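Local structure of exopolygalacturonate lyase (5A29) at residues I61-R66 / F501-F506; Q88-A93 / A515-I520; K453-L458 / T480-Y485. The protein probably cleaves pectate (polygalacturonate) by beta-elimination, as a manganese-binding lyase of polysaccharide lyase family 2. All coordinates share one frame; numbering follows the deposited sequence.

Contacts 1 and 2 are neighbours, with centres 14 Å apart. Each joins a part of the chain before residue 100 to one after residue 500. Their segments alternate in sequence: 61-66, 88-93, 501-506, 515-520. They meet in the small antiparallel sheet of strands 60-62 and 514-516, where Ile61 and Ala515 pair. Contact 3 stands apart, its centre 37 Å from contact 1 and 31 Å from contact 2. It is nested in sequence inside both loops, and helix 484-500 runs from it to the hairpin of contact 1. Contacts 1 and 2 thus tie a region near the N-terminus to one near the C-terminus of the chain, while contact 3 is local.

Contact 1. Residues I61-R66 / F501-F506; sequences INTTTR and FVRGYF
Two bends in the Arg66 side chain, chi2 -56° and chi3 -74°, bring its guanidinium to the backbone carbonyl of Arg503. The Arg503 side chain is bent once, at chi3, and this turns its NE toward Thr63. Arg66 grips a single oxygen end-on: NH1 is 2.9 Å and NH2 3.1 Å from Arg503 O, which lies almost in the guanidinium plane. Arg66 NH1 also donates to Thr63 O at 3.0 Å, so one nitrogen links both segments. Arg66 NE makes a salt bridge to Glu46 of helix 27-46. These bonds should fix the rotation of the guanidinium.

The carbonyl sits in a beta hairpin with a two-residue loop. Strands 501-502 and 505-506 are joined by a type I' turn from Val502 to Tyr505, with Arg503 and Gly504 at its corners. Facing it is the end of strand 60-62, where Asn62 OD1 accepts from Thr64 N (an Asx turn) and from Thr65 N, completing an Asx motif.

The Tyr505 side chain points from the hairpin toward 61-66. Arg66 NH2 comes to its ring edge, 3.4 Å from Tyr505 CE2, while that carbon lies over one face of the guanidinium. The two planes are 54° apart, so the groups do not stack. Further along, Ile61 crosses the phenol at about a right angle, and its CG1 and CG2 both lie 3.6 Å from Tyr505 OH.

Arg503 NE donates to Thr63 OG1 at 3.0 Å, edge-on and fairly straight. That hydroxyl is also hydrogen-bonded to Leu513 O, and Arg503 NH2 reaches Pro510 O.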
loop_
_atom_site.group_PDB
_atom_site.type_symbol
_atom_site.label_atom_id
_atom_site.label_comp_id
_atom_site.label_asym_id
_atom_site.label_seq_id
_atom_site.Cartn_x
_atom_site.Cartn_y
_atom_site.Cartn_z
ATOM N N ILE A 61 12.777 -13.435 9.266
ATOM C CA ILE A 61 13.897 -14.166 9.896
ATOM C C ILE A 61 14.046 -13.725 11.294
ATOM O O ILE A 61 14.028 -12.520 11.590
ATOM C CB ILE A 61 15.221 -13.859 9.157
ATOM C CG1 ILE A 61 15.097 -14.205 7.678
ATOM C CG2 ILE A 61 16.403 -14.538 9.841
ATOM C CD1 ILE A 61 14.991 -15.675 7.426
ATOM N N ASN A 62 14.169 -14.694 12.232
ATOM C CA ASN A 62 14.447 -14.353 13.629
ATOM C C ASN A 62 15.914 -13.884 13.720
ATOM O O ASN A 62 16.800 -14.627 13.288
ATOM C CB ASN A 62 14.231 -15.649 14.495
ATOM C CG ASN A 62 14.531 -15.444 15.975
ATOM O OD1 ASN A 62 15.628 -15.028 16.325
ATOM N ND2 ASN A 62 13.542 -15.737 16.867
ATOM N N THR A 63 16.205 -12.689 14.252
ATOM C CA THR A 63 17.574 -12.217 14.069
ATOM C C THR A 63 18.568 -12.754 15.158
ATOM O O THR A 63 19.752 -12.456 15.099
ATOM C CB THR A 63 17.700 -10.696 13.980
ATOM O OG1 THR A 63 17.231 -10.095 15.193
ATOM C CG2 THR A 63 16.833 -10.164 12.747
ATOM N N THR A 64 18.031 -13.439 16.147
ATOM C CA THR A 64 18.864 -14.103 17.188
ATOM C C THR A 64 19.127 -15.520 16.742
ATOM O O THR A 64 20.288 -15.930 16.647
ATOM C CB THR A 64 18.144 -14.186 18.502
ATOM O OG1 THR A 64 17.996 -12.874 18.968
ATOM C CG2 THR A 64 19.005 -15.085 19.579
ATOM N N THR A 65 18.074 -16.279 16.456
ATOM C CA THR A 65 18.260 -17.674 16.001
ATOM C C THR A 65 18.723 -17.866 14.564
ATOM O O THR A 65 19.248 -18.919 14.176
ATOM C CB THR A 65 16.995 -18.519 16.248
ATOM O OG1 THR A 65 15.938 -18.105 15.352
ATOM C CG2 THR A 65 16.540 -18.391 17.718
ATOM N N ARG A 66 18.479 -16.858 13.724
ATOM C CA ARG A 66 18.702 -16.951 12.278
ATOM C C ARG A 66 17.783 -17.892 11.518
ATOM O O ARG A 66 18.129 -18.353 10.441
ATOM C CB ARG A 66 20.169 -17.199 11.887
ATOM C CG ARG A 66 21.158 -16.475 12.796
ATOM C CD ARG A 66 20.904 -14.966 12.864
ATOM N NE ARG A 66 21.340 -14.324 11.628
ATOM C CZ ARG A 66 21.430 -13.011 11.444
ATOM N NH1 ARG A 66 21.138 -12.168 12.436
ATOM N NH2 ARG A 66 21.827 -12.552 10.260
ATOM N N PHE A 501 20.130 -0.848 9.553
ATOM C CA PHE A 501 20.742 -2.108 9.159
ATOM C C PHE A 501 21.357 -2.779 10.445
ATOM O O PHE A 501 22.384 -2.330 10.915
ATOM C CB PHE A 501 21.860 -1.861 8.142
ATOM C CG PHE A 501 22.501 -3.121 7.583
ATOM C CD1 PHE A 501 21.738 -4.097 7.011
ATOM C CD2 PHE A 501 23.899 -3.237 7.531
ATOM C CE1 PHE A 501 22.297 -5.238 6.454
ATOM C CE2 PHE A 501 24.491 -4.391 6.999
ATOM C CZ PHE A 501 23.680 -5.377 6.447
ATOM N N VAL A 502 20.714 -3.809 10.974
ATOM C CA VAL A 502 20.952 -4.248 12.356
ATOM C C VAL A 502 20.945 -5.782 12.253
ATOM O O VAL A 502 20.009 -6.372 11.647
ATOM C CB VAL A 502 19.782 -3.823 13.276
ATOM C CG1 VAL A 502 19.865 -4.575 14.643
ATOM C CG2 VAL A 502 19.841 -2.325 13.540
ATOM N N ARG A 503 22.048 -6.414 12.673
ATOM C CA ARG A 503 22.156 -7.885 12.715
ATOM C C ARG A 503 21.895 -8.476 11.324
ATOM O O ARG A 503 21.392 -9.619 11.171
ATOM C CB ARG A 503 21.198 -8.472 13.780
ATOM C CG ARG A 503 21.610 -8.113 15.212
ATOM C CD ARG A 503 20.647 -8.787 16.220
ATOM N NE ARG A 503 19.287 -8.211 16.176
ATOM C CZ ARG A 503 18.922 -7.069 16.770
ATOM N NH1 ARG A 503 19.795 -6.314 17.415
ATOM N NH2 ARG A 503 17.652 -6.661 16.716
ATOM N N GLY A 504 22.342 -7.754 10.298
ATOM C CA GLY A 504 22.330 -8.358 8.941
ATOM C C GLY A 504 20.996 -8.138 8.163
ATOM O O GLY A 504 20.889 -8.537 7.007
ATOM N N TYR A 505 20.042 -7.455 8.809
ATOM C CA TYR A 505 18.711 -7.183 8.205
ATOM C C TYR A 505 18.316 -5.751 8.414
ATOM O O TYR A 505 18.980 -5.007 9.120
ATOM C CB TYR A 505 17.646 -8.082 8.889
ATOM C CG TYR A 505 17.823 -9.526 8.479
ATOM C CD1 TYR A 505 17.248 -9.992 7.298
ATOM C CD2 TYR A 505 18.679 -10.396 9.218
ATOM C CE1 TYR A 505 17.475 -11.282 6.868
ATOM C CE2 TYR A 505 18.922 -11.680 8.771
ATOM C CZ TYR A 505 18.286 -12.127 7.634
ATOM O OH TYR A 505 18.512 -13.377 7.144
ATOM N N PHE A 506 17.183 -5.342 7.801
ATOM C CA PHE A 506 16.684 -4.003 8.009
ATOM C C PHE A 506 15.495 -4.026 8.984
ATOM O O PHE A 506 14.531 -4.768 8.752
ATOM C CB PHE A 506 16.248 -3.408 6.650
ATOM C CG PHE A 506 17.440 -3.033 5.789
ATOM C CD1 PHE A 506 18.149 -1.858 6.053
ATOM C CD2 PHE A 506 17.880 -3.890 4.804
ATOM C CE1 PHE A 506 19.240 -1.470 5.280
ATOM C CE2 PHE A 506 19.023 -3.562 4.061
ATOM C CZ PHE A 506 19.704 -2.364 4.296
#

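Contact 2. Residues Q88-A93 / A515-I520; sequences QNFLRA and ASIDAI
Asp518 meets the first turn of helix 88-101 beside Asn89. It belongs to a type I beta turn, Ser516 to Ala519, which follows strand 514-516. An ST turn is built into it: Asp518 N donates to Ser516 OG at 2.9 Å.

A direct hydrogen bond crosses the contact. Asn89 N donates to Asp518 OD1 at 2.8 Å, on the syn side and 28° out of the carboxylate plane. The first torsion of Asp518, -132°, is far from a staggered value and brings the carboxylate to the helix. Its charge lies near the helix N-terminus, where the N-H groups of the first turn would probably stabilise it.

Two waters add bridges. The first accepts from Gln88 N at 3.0 Å and donates to Asp518 OD2 at 2.6 Å, so both carboxylate oxygens are tied to the start of the helix. The second donates to Asn89 O at 3.1 Å and to Ala519 O at 2.8 Å.

Van der Waals packing involves Asn89, Phe90 and Ile517. The Asn89 side chain crosses that of Asp518 at about a right angle, with Asn89 CB against Asp518 OD1. The Phe90 ring packs on Val43 and Leu44 of helix 27-46. Ile517 also touches Val43, so the two residues share that helix as a neighbour. Phe90 CB is 4.2 Å from Ile517 CD1 and comes closer still, 3.2 Å, to Ile517 O.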
loop_
_atom_site.group_PDB
_atom_site.type_symbol
_atom_site.label_atom_id
_atom_site.label_comp_id
_atom_site.label_asym_id
_atom_site.label_seq_id
_atom_site.Cartn_x
_atom_site.Cartn_y
_atom_site.Cartn_z
ATOM N N GLN A 88 6.966 -9.150 -2.353
ATOM C CA GLN A 88 7.082 -8.442 -3.650
ATOM C C GLN A 88 8.178 -7.372 -3.611
ATOM O O GLN A 88 8.792 -7.068 -4.657
ATOM C CB GLN A 88 5.705 -7.848 -4.082
ATOM C CG GLN A 88 4.587 -8.925 -4.105
ATOM C CD GLN A 88 4.817 -9.890 -5.267
ATOM O OE1 GLN A 88 4.901 -9.452 -6.405
ATOM N NE2 GLN A 88 5.023 -11.191 -4.981
ATOM N N ASN A 89 8.353 -6.733 -2.452
ATOM C CA ASN A 89 9.399 -5.719 -2.374
ATOM C C ASN A 89 10.801 -6.313 -2.391
ATOM O O ASN A 89 11.726 -5.654 -2.815
ATOM C CB ASN A 89 9.223 -4.807 -1.204
ATOM C CG ASN A 89 8.013 -3.983 -1.358
ATOM O OD1 ASN A 89 7.838 -3.308 -2.395
ATOM N ND2 ASN A 89 7.181 -3.957 -0.305
ATOM N N PHE A 90 10.928 -7.538 -1.912
ATOM C CA PHE A 90 12.210 -8.248 -2.078
ATOM C C PHE A 90 12.513 -8.607 -3.526
ATOM O O PHE A 90 13.662 -8.466 -3.962
ATOM C CB PHE A 90 12.271 -9.482 -1.149
ATOM C CG PHE A 90 13.644 -10.125 -1.105
ATOM C CD1 PHE A 90 14.689 -9.472 -0.416
ATOM C CD2 PHE A 90 13.921 -11.289 -1.830
ATOM C CE1 PHE A 90 15.980 -10.037 -0.407
ATOM C CE2 PHE A 90 15.180 -11.861 -1.807
ATOM C CZ PHE A 90 16.220 -11.215 -1.113
ATOM N N LEU A 91 11.487 -9.038 -4.306
ATOM C CA LEU A 91 11.638 -9.157 -5.754
ATOM C C LEU A 91 12.123 -7.864 -6.390
ATOM O O LEU A 91 13.066 -7.863 -7.232
ATOM C CB LEU A 91 10.353 -9.626 -6.425
ATOM C CG LEU A 91 9.772 -10.948 -5.963
ATOM C CD1 LEU A 91 8.451 -11.173 -6.744
ATOM C CD2 LEU A 91 10.746 -12.120 -6.227
ATOM N N ARG A 92 11.521 -6.743 -6.005
ATOM C CA ARG A 92 11.941 -5.477 -6.528
ATOM C C ARG A 92 13.391 -5.156 -6.131
ATOM O O ARG A 92 14.068 -4.544 -6.901
ATOM C CB ARG A 92 11.012 -4.350 -6.074
ATOM C CG ARG A 92 9.596 -4.404 -6.703
ATOM C CD ARG A 92 8.735 -3.247 -6.139
ATOM N NE ARG A 92 7.388 -3.288 -6.798
ATOM C CZ ARG A 92 6.299 -3.852 -6.206
ATOM N NH1 ARG A 92 6.361 -4.328 -4.990
ATOM N NH2 ARG A 92 5.107 -3.879 -6.815
ATOM N N ALA A 93 13.818 -5.496 -4.903
ATOM C CA ALA A 93 15.231 -5.247 -4.532
ATOM C C ALA A 93 16.167 -6.101 -5.359
ATOM O O ALA A 93 17.191 -5.585 -5.795
ATOM C CB ALA A 93 15.431 -5.609 -3.055
ATOM N N ALA A 515 12.888 -9.906 11.480
ATOM C CA ALA A 515 13.003 -8.974 10.351
ATOM C C ALA A 515 12.053 -9.470 9.250
ATOM O O ALA A 515 11.967 -10.656 9.012
ATOM C CB ALA A 515 14.441 -8.956 9.799
ATOM N N SER A 516 11.365 -8.551 8.565
ATOM C CA SER A 516 10.562 -8.918 7.376
ATOM C C SER A 516 11.382 -8.752 6.124
ATOM O O SER A 516 12.050 -7.743 5.932
ATOM C CB SER A 516 9.280 -7.995 7.267
ATOM O OG SER A 516 8.756 -8.165 5.952
ATOM N N ILE A 517 11.322 -9.710 5.215
ATOM C CA ILE A 517 12.027 -9.514 3.959
ATOM C C ILE A 517 11.278 -8.601 2.971
ATOM O O ILE A 517 11.742 -8.378 1.852
ATOM C CB ILE A 517 12.353 -10.845 3.229
ATOM C CG1 ILE A 517 11.099 -11.524 2.617
ATOM C CG2 ILE A 517 13.029 -11.821 4.169
ATOM C CD1 ILE A 517 11.522 -12.584 1.612
ATOM N N ASP A 518 10.170 -8.037 3.402
ATOM C CA ASP A 518 9.538 -6.986 2.552
ATOM C C ASP A 518 9.989 -5.580 2.897
ATOM O O ASP A 518 9.435 -4.627 2.424
ATOM C CB ASP A 518 8.011 -7.065 2.670
ATOM C CG ASP A 518 7.304 -7.028 1.274
ATOM O OD1 ASP A 518 7.961 -7.449 0.274
ATOM O OD2 ASP A 518 6.088 -6.646 1.224
ATOM N N ALA A 519 11.047 -5.443 3.707
ATOM C CA ALA A 519 11.611 -4.112 4.038
ATOM C C ALA A 519 11.836 -3.268 2.737
ATOM O O ALA A 519 12.321 -3.761 1.697
ATOM C CB ALA A 519 12.954 -4.329 4.754
ATOM N N ILE A 520 11.567 -1.987 2.828
ATOM C CA ILE A 520 11.749 -1.168 1.607
ATOM C C ILE A 520 13.058 -0.373 1.613
ATOM O O ILE A 520 13.425 0.236 0.621
ATOM C CB ILE A 520 10.588 -0.204 1.433
ATOM C CG1 ILE A 520 10.512 0.689 2.660
ATOM C CG2 ILE A 520 9.289 -0.982 1.175
ATOM C CD1 ILE A 520 9.684 1.895 2.419
HETATM O O HOH W 1 4.884 -7.532 -0.862
HETATM O O HOH W 2 12.968 -3.410 -0.997
#

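Contact 3. Residues K453-L458 / T480-Y485; sequences KAKPTL and TQQPEY. With EDO (1,2-ethanediol), chain P.
Glu484 leans on Pro456 with the base of its side chain and reaches Lys455 with its end. Its CB packs 3.7 Å from Pro456 CG. The chain then bends at chi2 (82°) and carries the carboxylate across the Lys455 side chain at about a right angle. CD of Glu484 lies near Lys455 CG. Glu484 OE1 accepts from Gln482 NE2 of its own segment at 3.0 Å, with the oxygen in the amide plane. This bond should help fix the carboxylate. Glu484 OE2 crowds Lys455 CG and CD, a tight approach whose detail is doubtful. Lys455 NZ is 4.1 Å from Glu484 OE2, beyond salt-bridge distance, though the opposite charges probably attract.

Pro456 lays its ring on Tyr485. Its CG stands over the face of Tyr485, 4.1 Å from the ring centroid, in a CH-pi contact. Leu458 CD1 meets the same ring obliquely, 3.6 Å from Tyr485 CD1.

Residues 453-458 end in strand 457-458, which pairs antiparallel with 446-447. Residues 480-485 link helix 467-480 to helix 484-500, and Tyr485 also touches Leu476 and Tyr477 of helix 467-480.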
loop_
_atom_site.group_PDB
_atom_site.type_symbol
_atom_site.label_atom_id
_atom_site.label_comp_id
_atom_site.label_asym_id
_atom_site.label_seq_id
_atom_site.Cartn_x
_atom_site.Cartn_y
_atom_site.Cartn_z
ATOM N N LYS A 453 13.253 26.513 -9.587
ATOM C CA LYS A 453 14.537 26.967 -10.123
ATOM C C LYS A 453 15.506 27.347 -8.991
ATOM O O LYS A 453 16.659 27.591 -9.269
ATOM C CB LYS A 453 14.346 28.145 -11.139
ATOM C CG LYS A 453 13.388 27.800 -12.281
ATOM C CD LYS A 453 13.624 28.668 -13.514
ATOM C CE LYS A 453 13.208 30.086 -13.259
ATOM N NZ LYS A 453 11.854 30.022 -12.651
ATOM N N ALA A 454 15.055 27.437 -7.734
ATOM C CA ALA A 454 15.940 27.874 -6.642
ATOM C C ALA A 454 17.045 26.836 -6.394
ATOM O O ALA A 454 16.914 25.678 -6.725
ATOM C CB ALA A 454 15.167 28.114 -5.351
ATOM N N LYS A 455 18.158 27.260 -5.839
ATOM C CA LYS A 455 19.117 26.285 -5.349
ATOM C C LYS A 455 18.718 26.093 -3.850
ATOM O O LYS A 455 18.599 27.067 -3.126
ATOM C CB LYS A 455 20.515 26.865 -5.499
ATOM C CG LYS A 455 21.631 25.903 -5.207
ATOM C CD LYS A 455 22.955 26.641 -5.131
ATOM C CE LYS A 455 23.201 27.074 -3.697
ATOM N NZ LYS A 455 24.643 27.401 -3.558
ATOM N N PRO A 456 18.471 24.845 -3.413
ATOM C CA PRO A 456 17.918 24.646 -2.055
ATOM C C PRO A 456 19.022 24.871 -1.014
ATOM O O PRO A 456 20.177 24.889 -1.407
ATOM C CB PRO A 456 17.511 23.185 -2.067
ATOM C CG PRO A 456 18.440 22.530 -3.091
ATOM C CD PRO A 456 18.603 23.585 -4.153
ATOM N N THR A 457 18.655 25.111 0.246
ATOM C CA THR A 457 19.575 25.140 1.399
ATOM C C THR A 457 19.129 24.002 2.337
ATOM O O THR A 457 18.205 24.166 3.134
ATOM C CB THR A 457 19.498 26.509 2.125
ATOM O OG1 THR A 457 19.904 27.523 1.192
ATOM C CG2 THR A 457 20.468 26.562 3.304
ATOM N N LEU A 458 19.717 22.830 2.166
ATOM C CA LEU A 458 19.207 21.613 2.827
ATOM C C LEU A 458 20.037 21.264 4.072
ATOM O O LEU A 458 21.234 21.594 4.170
ATOM C CB LEU A 458 19.245 20.436 1.875
ATOM C CG LEU A 458 18.468 20.690 0.588
ATOM C CD1 LEU A 458 18.690 19.561 -0.410
ATOM C CD2 LEU A 458 17.005 20.886 0.955
ATOM N N THR A 480 14.471 19.206 -10.287
ATOM C CA THR A 480 15.187 20.468 -10.242
ATOM C C THR A 480 16.574 20.298 -10.909
ATOM O O THR A 480 17.225 21.270 -11.214
ATOM C CB THR A 480 15.447 20.902 -8.799
ATOM O OG1 THR A 480 16.312 19.947 -8.150
ATOM C CG2 THR A 480 14.122 21.105 -8.002
ATOM N N GLN A 481 17.029 19.059 -11.055
ATOM C CA GLN A 481 18.446 18.785 -11.424
ATOM C C GLN A 481 19.502 19.429 -10.472
ATOM O O GLN A 481 20.655 19.614 -10.887
ATOM C CB GLN A 481 18.708 19.149 -12.917
ATOM C CG GLN A 481 17.808 18.377 -13.877
ATOM C CD GLN A 481 18.161 16.915 -13.935
ATOM O OE1 GLN A 481 17.431 16.043 -13.436
ATOM N NE2 GLN A 481 19.298 16.632 -14.489
ATOM N N GLN A 482 19.141 19.780 -9.230
ATOM C CA GLN A 482 20.073 20.389 -8.321
ATOM C C GLN A 482 20.865 19.325 -7.540
ATOM O O GLN A 482 20.277 18.547 -6.820
ATOM C CB GLN A 482 19.377 21.331 -7.335
ATOM C CG GLN A 482 18.726 22.548 -8.035
ATOM C CD GLN A 482 19.773 23.474 -8.642
ATOM O OE1 GLN A 482 19.498 24.111 -9.633
ATOM N NE2 GLN A 482 20.990 23.530 -8.053
ATOM N N PRO A 483 22.181 19.250 -7.767
ATOM C CA PRO A 483 22.992 18.242 -7.057
ATOM C C PRO A 483 22.961 18.348 -5.538
ATOM O O PRO A 483 23.273 17.376 -4.857
ATOM C CB PRO A 483 24.435 18.494 -7.603
ATOM C CG PRO A 483 24.437 19.969 -7.940
ATOM C CD PRO A 483 23.033 20.222 -8.510
ATOM N N GLU A 484 22.642 19.487 -4.972
ATOM C CA GLU A 484 22.370 19.526 -3.555
ATOM C C GLU A 484 21.415 18.413 -3.044
ATOM O O GLU A 484 21.596 17.948 -1.908
ATOM C CB GLU A 484 21.772 20.853 -3.124
ATOM C CG GLU A 484 22.715 22.058 -3.298
ATOM C CD GLU A 484 22.768 22.643 -4.732
ATOM O OE1 GLU A 484 22.162 22.119 -5.713
ATOM O OE2 GLU A 484 23.464 23.675 -4.873
ATOM N N TYR A 485 20.396 18.023 -3.825
ATOM C CA TYR A 485 19.470 16.984 -3.354
ATOM C C TYR A 485 20.191 15.642 -3.267
ATOM O O TYR A 485 19.816 14.768 -2.476
ATOM C CB TYR A 485 18.282 16.815 -4.318
ATOM C CG TYR A 485 17.317 17.972 -4.092
ATOM C CD1 TYR A 485 16.577 18.056 -2.917
ATOM C CD2 TYR A 485 17.189 18.985 -5.058
ATOM C CE1 TYR A 485 15.746 19.137 -2.656
ATOM C CE2 TYR A 485 16.352 20.056 -4.852
ATOM C CZ TYR A 485 15.610 20.103 -3.646
ATOM O OH TYR A 485 14.792 21.157 -3.419
HETATM C C1 EDO P . 16.942 28.390 0.314
HETATM O O1 EDO P . 17.727 28.114 -0.860
HETATM C C2 EDO P . 16.081 29.641 0.150
HETATM O O2 EDO P . 16.248 30.151 -1.179
#